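Local coordinates for protein ORF 37 (Human herpesvirus 8 type M, PDB 3POV) that cuts double- and single-stranded DNA as a magnesium-binding endonuclease and exonuclease, processing branched viral DNA to promote production of packaged unit-length genomes, at residues 343-348 against 357-362. Residues are numbered along the deposited sequence; the frame is centred on the assembly and turned at random.
Sequences DVYVLT and ISIKAR
V346 pairs with both K360 and A361 across an antiparallel hairpin. V346 N bonds to A361 O at 2.9 Å. V346 O takes K360 N at 2.8 Å and, more weakly, A361 N at 3.3 Å. Past this point the register slips by one residue. T348 N then bonds to S358 O at 2.8 Å. S358 N answers with a bond to T348 OG1 at 3.1 Å. A chi1 of 70° tucks T348 OG1 in between its own N and C, where it can meet this N-H.

The tight side lies against helix 181-197. I359 touches the Y345 ring with CG2, at the edge and in the ring plane. The CD1 methyl of I359 meets CD2 of L347 at 3.7 Å. L196 touches I359, and L197 and L192 pack on Y345 and L347.

The looser side is at R362, which is exposed. Its side chain runs beside Y345 and kinks midway, which keeps the guanidinium by the ring. The end of the ring lies over one guanidinium face, with the two planes 69° apart. R362 NH2 forms a salt bridge with D343 OD1 at 3.0 Å, near the guanidinium plane. K364 shares that carboxylate oxygen.

Strand 435-443 flanks 342-347 on its other edge, within the large mixed sheet of the nuclease. The doubled pairing at V346 is a classic beta bulge in a beta hairpin of this PDDEXK-clan fold.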
loop_
_atom_site.group_PDB
_atom_site.type_symbol
_atom_site.label_atom_id
_atom_site.label_comp_id
_atom_site.label_asym_id
_atom_site.label_seq_id
_atom_site.Cartn_x
_atom_site.Cartn_y
_atom_site.Cartn_z
ATOM N N ASP A 343 2.492 1.478 20.438
ATOM C CA ASP A 343 1.718 2.387 21.272
ATOM C C ASP A 343 0.244 2.030 21.162
ATOM O O ASP A 343 -0.324 2.012 20.068
ATOM C CB ASP A 343 1.929 3.838 20.847
ATOM C CG ASP A 343 3.336 4.324 21.118
ATOM O OD1 ASP A 343 3.676 4.523 22.304
ATOM O OD2 ASP A 343 4.100 4.511 20.146
ATOM N N VAL A 344 -0.370 1.736 22.301
ATOM C CA VAL A 344 -1.785 1.376 22.344
ATOM C C VAL A 344 -2.633 2.566 22.789
ATOM O O VAL A 344 -2.407 3.138 23.851
ATOM C CB VAL A 344 -2.027 0.197 23.307
ATOM C CG1 VAL A 344 -3.465 -0.280 23.214
ATOM C CG2 VAL A 344 -1.064 -0.943 23.002
ATOM N N TYR A 345 -3.609 2.940 21.972
ATOM C CA TYR A 345 -4.512 4.031 22.320
ATOM C C TYR A 345 -5.931 3.533 22.552
ATOM O O TYR A 345 -6.610 3.104 21.623
ATOM C CB TYR A 345 -4.530 5.104 21.229
ATOM C CG TYR A 345 -3.185 5.717 20.950
ATOM C CD1 TYR A 345 -2.794 6.894 21.572
ATOM C CD2 TYR A 345 -2.299 5.114 20.070
ATOM C CE1 TYR A 345 -1.557 7.456 21.324
ATOM C CE2 TYR A 345 -1.063 5.664 19.815
ATOM C CZ TYR A 345 -0.696 6.836 20.443
ATOM O OH TYR A 345 0.538 7.387 20.183
ATOM N N VAL A 346 -6.370 3.593 23.802
ATOM C CA VAL A 346 -7.758 3.324 24.135
ATOM C C VAL A 346 -8.557 4.590 23.861
ATOM O O VAL A 346 -8.269 5.649 24.417
ATOM C CB VAL A 346 -7.919 2.918 25.621
ATOM C CG1 VAL A 346 -9.401 2.819 25.998
ATOM C CG2 VAL A 346 -7.204 1.604 25.895
ATOM N N LEU A 347 -9.554 4.486 22.992
ATOM C CA LEU A 347 -10.361 5.646 22.635
ATOM C C LEU A 347 -11.574 5.769 23.552
ATOM O O LEU A 347 -12.136 4.763 23.986
ATOM C CB LEU A 347 -10.814 5.549 21.177
ATOM C CG LEU A 347 -9.684 5.367 20.158
ATOM C CD1 LEU A 347 -10.238 5.195 18.758
ATOM C CD2 LEU A 347 -8.727 6.540 20.218
ATOM N N THR A 348 -11.977 7.001 23.844
ATOM C CA THR A 348 -13.186 7.220 24.625
ATOM C C THR A 348 -14.409 6.732 23.859
ATOM O O THR A 348 -14.555 6.992 22.664
ATOM C CB THR A 348 -13.393 8.711 25.013
ATOM O OG1 THR A 348 -13.721 9.482 23.848
ATOM C CG2 THR A 348 -12.150 9.280 25.675
ATOM N N ILE A 357 -14.908 11.631 20.450
ATOM C CA ILE A 357 -13.987 10.502 20.501
ATOM C C ILE A 357 -12.546 10.996 20.593
ATOM O O ILE A 357 -12.048 11.670 19.690
ATOM C CB ILE A 357 -14.156 9.569 19.288
ATOM C CG1 ILE A 357 -15.567 8.975 19.280
ATOM C CG2 ILE A 357 -13.115 8.461 19.314
ATOM C CD1 ILE A 357 -15.805 7.947 18.198
ATOM N N SER A 358 -11.887 10.665 21.698
ATOM C CA SER A 358 -10.529 11.124 21.945
ATOM C C SER A 358 -9.714 10.026 22.612
ATOM O O SER A 358 -10.216 8.923 22.829
ATOM C CB SER A 358 -10.540 12.376 22.821
ATOM O OG SER A 358 -10.968 12.073 24.135
ATOM N N ILE A 359 -8.457 10.327 22.928
ATOM C CA ILE A 359 -7.608 9.370 23.622
ATOM C C ILE A 359 -7.973 9.342 25.102
ATOM O O ILE A 359 -7.836 10.348 25.802
ATOM C CB ILE A 359 -6.114 9.722 23.485
ATOM C CG1 ILE A 359 -5.775 10.111 22.043
ATOM C CG2 ILE A 359 -5.241 8.561 23.962
ATOM C CD1 ILE A 359 -6.043 9.023 21.042
ATOM N N LYS A 360 -8.458 8.200 25.576
ATOM C CA LYS A 360 -8.733 8.045 26.995
ATOM C C LYS A 360 -7.446 7.691 27.724
ATOM O O LYS A 360 -7.151 8.240 28.788
ATOM C CB LYS A 360 -9.790 6.969 27.245
ATOM C CG LYS A 360 -10.207 6.865 28.709
ATOM C CD LYS A 360 -11.198 5.738 28.941
ATOM C CE LYS A 360 -11.639 5.692 30.400
ATOM N NZ LYS A 360 -10.482 5.525 31.324
ATOM N N ALA A 361 -6.682 6.771 27.141
ATOM C CA ALA A 361 -5.401 6.364 27.704
ATOM C C ALA A 361 -4.441 5.893 26.620
ATOM O O ALA A 361 -4.855 5.349 25.597
ATOM C CB ALA A 361 -5.600 5.276 28.736
ATOM N N ARG A 362 -3.153 6.108 26.858
ATOM C CA ARG A 362 -2.107 5.700 25.934
ATOM C C ARG A 362 -1.017 4.971 26.699
ATOM O O ARG A 362 -0.455 5.509 27.650
ATOM C CB ARG A 362 -1.504 6.921 25.241
ATOM C CG ARG A 362 -0.196 6.633 24.529
ATOM C CD ARG A 362 0.829 7.731 24.781
ATOM N NE ARG A 362 1.023 8.592 23.616
ATOM C CZ ARG A 362 1.949 8.389 22.683
ATOM N NH1 ARG A 362 2.060 9.221 21.657
ATOM N NH2 ARG A 362 2.768 7.349 22.777
#